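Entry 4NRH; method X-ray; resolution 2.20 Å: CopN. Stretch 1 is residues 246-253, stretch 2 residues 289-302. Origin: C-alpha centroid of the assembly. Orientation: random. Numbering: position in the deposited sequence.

Stretch 1 (246-253) KVEREVRN
Stretch 2 289-302: QLGAMIANALDAVN

No hydrogen bond or salt bridge crosses this contact, yet a charged pair sits at one end of it: E248 and R252, one turn apart on the same helix, pair with each other and lay the result against V301. Both stretches are helical, 246-253 throughout and 289-301 in the second, with phi near -65° and psi near -40° and i to i+4 bonds such as R252 N to E248 O, 3.0 Å, and V301 N to A297 O, 3.0 Å. N302 is the first residue to leave helical phi/psi (-84/158). The axes approach to 9.2 Å and cross at -67°, neither parallel nor antiparallel; the two sides together bury 281 Å².

Register is set by two pairs, V247 CA to I294 CA at 6.7 Å and E248 CA to A297 CA at 5.8 Å. The shorter spacing falls at an alanine: A297 points its CB toward the partner helix and meets V247 CG1 and E248 CB, each at 4.4 Å from A297 CB.

V247, chi1 t, is the apolar hub. Its CG2 lies 4.2 Å from L290 CD1 and 4.4 Å from M293 CB, while its CG1 lies 4.2 Å from I294 CG1. L290 (t, p) starts sideways and brings its end nearer; M293 (m, m, chi3 109°) points its CA-to-CB bond toward the first helix, while its end leads away. I294 is m, t.

E248 is extended (t, t, chi3 -5°). Its OE2 accepts from both R252 NE and R252 NH2, 3.0 Å each, and the NE pair is a salt bridge; R252 takes m, t, t, chi4 -80°. V301, chi1 t, places CG2 3.7 Å from E248 OE2 and 4.2 Å from R252 NH2, oblique to the guanidinium. A300 CB stands 4.3 Å from E248 OE1. The rule is economical: the E248-R252 pair is matched within one helix, and the other supplies apolar groups.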

ATOM      1  N   LYS A 246       2.522  25.198  12.983  1.00 57.81           N
ATOM      2  CA  LYS A 246       3.609  24.373  12.463  1.00 58.61           C
ATOM      3  C   LYS A 246       3.495  24.186  10.953  1.00 52.23           C
ATOM      4  O   LYS A 246       4.498  24.199  10.240  1.00 51.70           O
ATOM      5  CB  LYS A 246       3.629  23.013  13.162  1.00 56.37           C
ATOM      6  CG  LYS A 246       4.181  23.054  14.578  1.00 65.66           C
ATOM      7  CD  LYS A 246       4.341  21.656  15.151  1.00 71.71           C
ATOM      8  CE  LYS A 246       2.993  20.984  15.348  1.00 70.74           C
ATOM      9  NZ  LYS A 246       3.127  19.638  15.971  1.00 63.89           N
ATOM     10  N   VAL A 247       2.269  24.004  10.474  1.00 49.72           N
ATOM     11  CA  VAL A 247       2.019  23.845   9.047  1.00 45.80           C
ATOM     12  C   VAL A 247       2.359  25.131   8.298  1.00 48.55           C
ATOM     13  O   VAL A 247       2.990  25.097   7.240  1.00 49.60           O
ATOM     14  CB  VAL A 247       0.553  23.455   8.772  1.00 46.71           C
ATOM     15  CG1 VAL A 247       0.254  23.512   7.282  1.00 41.56           C
ATOM     16  CG2 VAL A 247       0.264  22.067   9.322  1.00 46.65           C
ATOM     17  N   GLU A 248       1.947  26.267   8.857  1.00 53.85           N
ATOM     18  CA  GLU A 248       2.221  27.564   8.246  1.00 54.19           C
ATOM     19  C   GLU A 248       3.719  27.848   8.206  1.00 50.19           C
ATOM     20  O   GLU A 248       4.237  28.343   7.204  1.00 45.94           O
ATOM     21  CB  GLU A 248       1.497  28.681   9.003  1.00 50.61           C
ATOM     22  CG  GLU A 248       1.756  30.071   8.441  1.00 51.06           C
ATOM     23  CD  GLU A 248       1.088  31.165   9.249  1.00 67.03           C
ATOM     24  OE1 GLU A 248       0.338  30.838  10.193  1.00 77.89           O
ATOM     25  OE2 GLU A 248       1.316  32.354   8.944  1.00 59.74           O
ATOM     26  N   ARG A 249       4.406  27.530   9.298  1.00 41.18           N
ATOM     27  CA  ARG A 249       5.846  27.748   9.393  1.00 53.48           C
ATOM     28  C   ARG A 249       6.606  26.911   8.370  1.00 50.65           C
ATOM     29  O   ARG A 249       7.570  27.380   7.765  1.00 55.05           O
ATOM     30  CB  ARG A 249       6.348  27.423  10.801  1.00 62.86           C
ATOM     31  CG  ARG A 249       7.794  27.824  11.046  1.00 75.75           C
ATOM     32  CD  ARG A 249       8.232  27.492  12.463  1.00 91.30           C
ATOM     33  NE  ARG A 249       8.268  26.050  12.695  1.00 97.37           N
ATOM     34  CZ  ARG A 249       8.814  25.477  13.762  1.00103.10           C
ATOM     35  NH1 ARG A 249       9.378  26.222  14.703  1.00110.45           N
ATOM     36  NH2 ARG A 249       8.799  24.156  13.888  1.00 98.25           N
ATOM     37  N   GLU A 250       6.168  25.669   8.188  1.00 46.26           N
ATOM     38  CA  GLU A 250       6.801  24.758   7.243  1.00 47.15           C
ATOM     39  C   GLU A 250       6.666  25.277   5.814  1.00 43.68           C
ATOM     40  O   GLU A 250       7.607  25.206   5.024  1.00 42.35           O
ATOM     41  CB  GLU A 250       6.192  23.358   7.357  1.00 50.70           C
ATOM     42  CG  GLU A 250       6.762  22.345   6.375  1.00 52.84           C
ATOM     43  CD  GLU A 250       8.240  22.079   6.598  1.00 63.18           C
ATOM     44  OE1 GLU A 250       8.707  22.224   7.747  1.00 65.71           O
ATOM     45  OE2 GLU A 250       8.935  21.726   5.622  1.00 68.95           O
ATOM     46  N   VAL A 251       5.486  25.798   5.492  1.00 37.32           N
ATOM     47  CA  VAL A 251       5.226  26.362   4.175  1.00 39.38           C
ATOM     48  C   VAL A 251       6.053  27.626   3.937  1.00 44.16           C
ATOM     49  O   VAL A 251       6.600  27.823   2.851  1.00 43.46           O
ATOM     50  CB  VAL A 251       3.726  26.683   3.993  1.00 41.88           C
ATOM     51  CG1 VAL A 251       3.494  27.491   2.726  1.00 46.33           C
ATOM     52  CG2 VAL A 251       2.914  25.398   3.961  1.00 34.75           C
ATOM     53  N   ARG A 252       6.156  28.469   4.961  1.00 37.01           N
ATOM     54  CA  ARG A 252       6.944  29.695   4.869  1.00 39.77           C
ATOM     55  C   ARG A 252       8.433  29.414   4.687  1.00 56.48           C
ATOM     56  O   ARG A 252       9.116  30.120   3.946  1.00 52.84           O
ATOM     57  CB  ARG A 252       6.720  30.569   6.104  1.00 42.98           C
ATOM     58  CG  ARG A 252       5.348  31.218   6.143  1.00 43.51           C
ATOM     59  CD  ARG A 252       5.194  32.150   7.330  1.00 49.72           C
ATOM     60  NE  ARG A 252       3.860  32.740   7.381  1.00 62.43           N
ATOM     61  CZ  ARG A 252       3.472  33.774   6.642  1.00 67.34           C
ATOM     62  NH1 ARG A 252       4.318  34.339   5.791  1.00 68.88           N
ATOM     63  NH2 ARG A 252       2.238  34.245   6.752  1.00 71.19           N
ATOM     64  N   ASN A 253       8.936  28.389   5.369  1.00 54.19           N
ATOM     65  CA  ASN A 253      10.318  27.959   5.178  1.00 58.51           C
ATOM     66  C   ASN A 253      10.535  27.434   3.764  1.00 56.38           C
ATOM     67  O   ASN A 253      11.648  27.460   3.238  1.00 55.38           O
ATOM     68  CB  ASN A 253      10.696  26.879   6.196  1.00 59.31           C
ATOM     69  CG  ASN A 253      10.736  27.404   7.616  1.00 68.09           C
ATOM     70  OD1 ASN A 253      10.820  28.611   7.843  1.00 79.27           O
ATOM     71  ND2 ASN A 253      10.678  26.496   8.584  1.00 65.00           N
ATOM     72  N   GLN A 289      -7.523  15.593  10.971  1.00 48.96           N
ATOM     73  CA  GLN A 289      -6.963  16.683  11.763  1.00 43.45           C
ATOM     74  C   GLN A 289      -6.002  17.545  10.951  1.00 42.96           C
ATOM     75  O   GLN A 289      -5.944  18.760  11.133  1.00 45.21           O
ATOM     76  CB  GLN A 289      -6.251  16.134  13.002  1.00 60.49           C
ATOM     77  CG  GLN A 289      -5.790  17.211  13.974  1.00 79.30           C
ATOM     78  CD  GLN A 289      -5.328  16.644  15.301  1.00 95.54           C
ATOM     79  OE1 GLN A 289      -5.011  15.459  15.406  1.00100.19           O
ATOM     80  NE2 GLN A 289      -5.285  17.491  16.323  1.00102.24           N
ATOM     81  N   LEU A 290      -5.258  16.916  10.046  1.00 42.80           N
ATOM     82  CA  LEU A 290      -4.316  17.650   9.206  1.00 37.72           C
ATOM     83  C   LEU A 290      -5.064  18.545   8.224  1.00 42.29           C
ATOM     84  O   LEU A 290      -4.649  19.673   7.962  1.00 44.33           O
ATOM     85  CB  LEU A 290      -3.394  16.690   8.452  1.00 36.75           C
ATOM     86  CG  LEU A 290      -2.347  17.384   7.582  1.00 41.28           C
ATOM     87  CD1 LEU A 290      -1.594  18.405   8.413  1.00 41.44           C
ATOM     88  CD2 LEU A 290      -1.388  16.374   6.968  1.00 41.10           C
ATOM     89  N   GLY A 291      -6.166  18.030   7.687  1.00 40.15           N
ATOM     90  CA  GLY A 291      -7.035  18.807   6.824  1.00 35.44           C
ATOM     91  C   GLY A 291      -7.533  20.048   7.536  1.00 49.48           C
ATOM     92  O   GLY A 291      -7.545  21.141   6.970  1.00 52.91           O
ATOM     93  N   ALA A 292      -7.953  19.866   8.784  1.00 51.85           N
ATOM     94  CA  ALA A 292      -8.417  20.965   9.621  1.00 52.91           C
ATOM     95  C   ALA A 292      -7.334  22.021   9.827  1.00 51.88           C
ATOM     96  O   ALA A 292      -7.595  23.219   9.721  1.00 49.17           O
ATOM     97  CB  ALA A 292      -8.894  20.436  10.965  1.00 42.67           C
ATOM     98  N   MET A 293      -6.119  21.570  10.123  1.00 49.64           N
ATOM     99  CA  MET A 293      -5.019  22.479  10.429  1.00 47.37           C
ATOM    100  C   MET A 293      -4.573  23.273   9.203  1.00 42.44           C
ATOM    101  O   MET A 293      -4.204  24.441   9.317  1.00 38.61           O
ATOM    102  CB  MET A 293      -3.834  21.707  11.012  1.00 47.92           C
ATOM    103  CG  MET A 293      -4.115  21.073  12.367  1.00 55.92           C
ATOM    104  SD  MET A 293      -4.806  22.234  13.563  1.00 68.75           S
ATOM    105  CE  MET A 293      -6.492  21.637  13.692  1.00 76.41           C
ATOM    106  N   ILE A 294      -4.605  22.639   8.034  1.00 40.31           N
ATOM    107  CA  ILE A 294      -4.299  23.332   6.788  1.00 36.31           C
ATOM    108  C   ILE A 294      -5.370  24.383   6.509  1.00 40.89           C
ATOM    109  O   ILE A 294      -5.063  25.506   6.107  1.00 46.48           O
ATOM    110  CB  ILE A 294      -4.195  22.358   5.597  1.00 40.57           C
ATOM    111  CG1 ILE A 294      -3.011  21.409   5.787  1.00 38.21           C
ATOM    112  CG2 ILE A 294      -4.039  23.120   4.288  1.00 37.95           C
ATOM    113  CD1 ILE A 294      -2.939  20.311   4.752  1.00 39.02           C
ATOM    114  N   ALA A 295      -6.625  24.006   6.731  1.00 35.99           N
ATOM    115  CA  ALA A 295      -7.746  24.931   6.598  1.00 43.49           C
ATOM    116  C   ALA A 295      -7.594  26.109   7.555  1.00 47.31           C
ATOM    117  O   ALA A 295      -7.859  27.256   7.193  1.00 52.55           O
ATOM    118  CB  ALA A 295      -9.062  24.211   6.845  1.00 41.96           C
ATOM    119  N   ASN A 296      -7.166  25.815   8.779  1.00 44.36           N
ATOM    120  CA  ASN A 296      -6.931  26.849   9.780  1.00 48.37           C
ATOM    121  C   ASN A 296      -5.763  27.748   9.393  1.00 49.29           C
ATOM    122  O   ASN A 296      -5.805  28.960   9.607  1.00 50.19           O
ATOM    123  CB  ASN A 296      -6.671  26.219  11.151  1.00 46.40           C
ATOM    124  CG  ASN A 296      -7.917  25.608  11.757  1.00 59.61           C
ATOM    125  OD1 ASN A 296      -8.986  25.610  11.143  1.00 63.23           O
ATOM    126  ND2 ASN A 296      -7.790  25.085  12.970  1.00 60.51           N
ATOM    127  N   ALA A 297      -4.721  27.145   8.830  1.00 46.86           N
ATOM    128  CA  ALA A 297      -3.544  27.888   8.396  1.00 45.41           C
ATOM    129  C   ALA A 297      -3.892  28.863   7.277  1.00 43.73           C
ATOM    130  O   ALA A 297      -3.415  29.996   7.261  1.00 49.47           O
ATOM    131  CB  ALA A 297      -2.450  26.931   7.945  1.00 39.69           C
ATOM    132  N   LEU A 298      -4.732  28.415   6.349  1.00 42.19           N
ATOM    133  CA  LEU A 298      -5.214  29.260   5.260  1.00 46.43           C
ATOM    134  C   LEU A 298      -5.940  30.501   5.772  1.00 47.16           C
ATOM    135  O   LEU A 298      -5.744  31.602   5.260  1.00 52.96           O
ATOM    136  CB  LEU A 298      -6.139  28.463   4.339  1.00 41.14           C
ATOM    137  CG  LEU A 298      -5.465  27.560   3.308  1.00 43.70           C
ATOM    138  CD1 LEU A 298      -6.466  26.573   2.733  1.00 40.56           C
ATOM    139  CD2 LEU A 298      -4.848  28.402   2.202  1.00 46.54           C
ATOM    140  N   ASP A 299      -6.781  30.312   6.783  1.00 48.64           N
ATOM    141  CA  ASP A 299      -7.545  31.408   7.367  1.00 60.50           C
ATOM    142  C   ASP A 299      -6.639  32.415   8.069  1.00 57.88           C
ATOM    143  O   ASP A 299      -6.803  33.625   7.911  1.00 60.43           O
ATOM    144  CB  ASP A 299      -8.589  30.865   8.346  1.00 62.07           C
ATOM    145  CG  ASP A 299      -9.666  30.049   7.655  1.00 68.15           C
ATOM    146  OD1 ASP A 299      -9.913  30.285   6.453  1.00 72.54           O
ATOM    147  OD2 ASP A 299     -10.264  29.173   8.313  1.00 72.66           O
ATOM    148  N   ALA A 300      -5.689  31.907   8.849  1.00 59.59           N
ATOM    149  CA  ALA A 300      -4.741  32.748   9.573  1.00 61.30           C
ATOM    150  C   ALA A 300      -3.886  33.589   8.628  1.00 62.29           C
ATOM    151  O   ALA A 300      -3.587  34.749   8.911  1.00 67.50           O
ATOM    152  CB  ALA A 300      -3.854  31.892  10.466  1.00 55.63           C
ATOM    153  N   VAL A 301      -3.494  32.991   7.508  1.00 56.48           N
ATOM    154  CA  VAL A 301      -2.611  33.642   6.543  1.00 58.90           C
ATOM    155  C   VAL A 301      -3.294  34.789   5.794  1.00 68.31           C
ATOM    156  O   VAL A 301      -2.685  35.835   5.560  1.00 76.77           O
ATOM    157  CB  VAL A 301      -2.058  32.616   5.521  1.00 56.77           C
ATOM    158  CG1 VAL A 301      -1.461  33.312   4.306  1.00 52.99           C
ATOM    159  CG2 VAL A 301      -1.025  31.716   6.180  1.00 61.20           C
ATOM    160  N   ASN A 302      -4.568  34.612   5.458  1.00 69.05           N
ATOM    161  CA  ASN A 302      -5.272  35.596   4.641  1.00 78.02           C
ATOM    162  C   ASN A 302      -5.836  36.762   5.449  1.00 81.34           C
ATOM    163  O   ASN A 302      -6.054  36.655   6.656  1.00 77.55           O
ATOM    164  CB  ASN A 302      -6.401  34.921   3.861  1.00 80.22           C
ATOM    165  CG  ASN A 302      -5.892  34.098   2.694  1.00 83.97           C
ATOM    166  OD1 ASN A 302      -5.518  34.641   1.653  1.00 87.78           O
ATOM    167  ND2 ASN A 302      -5.873  32.781   2.861  1.00 75.05           N
TER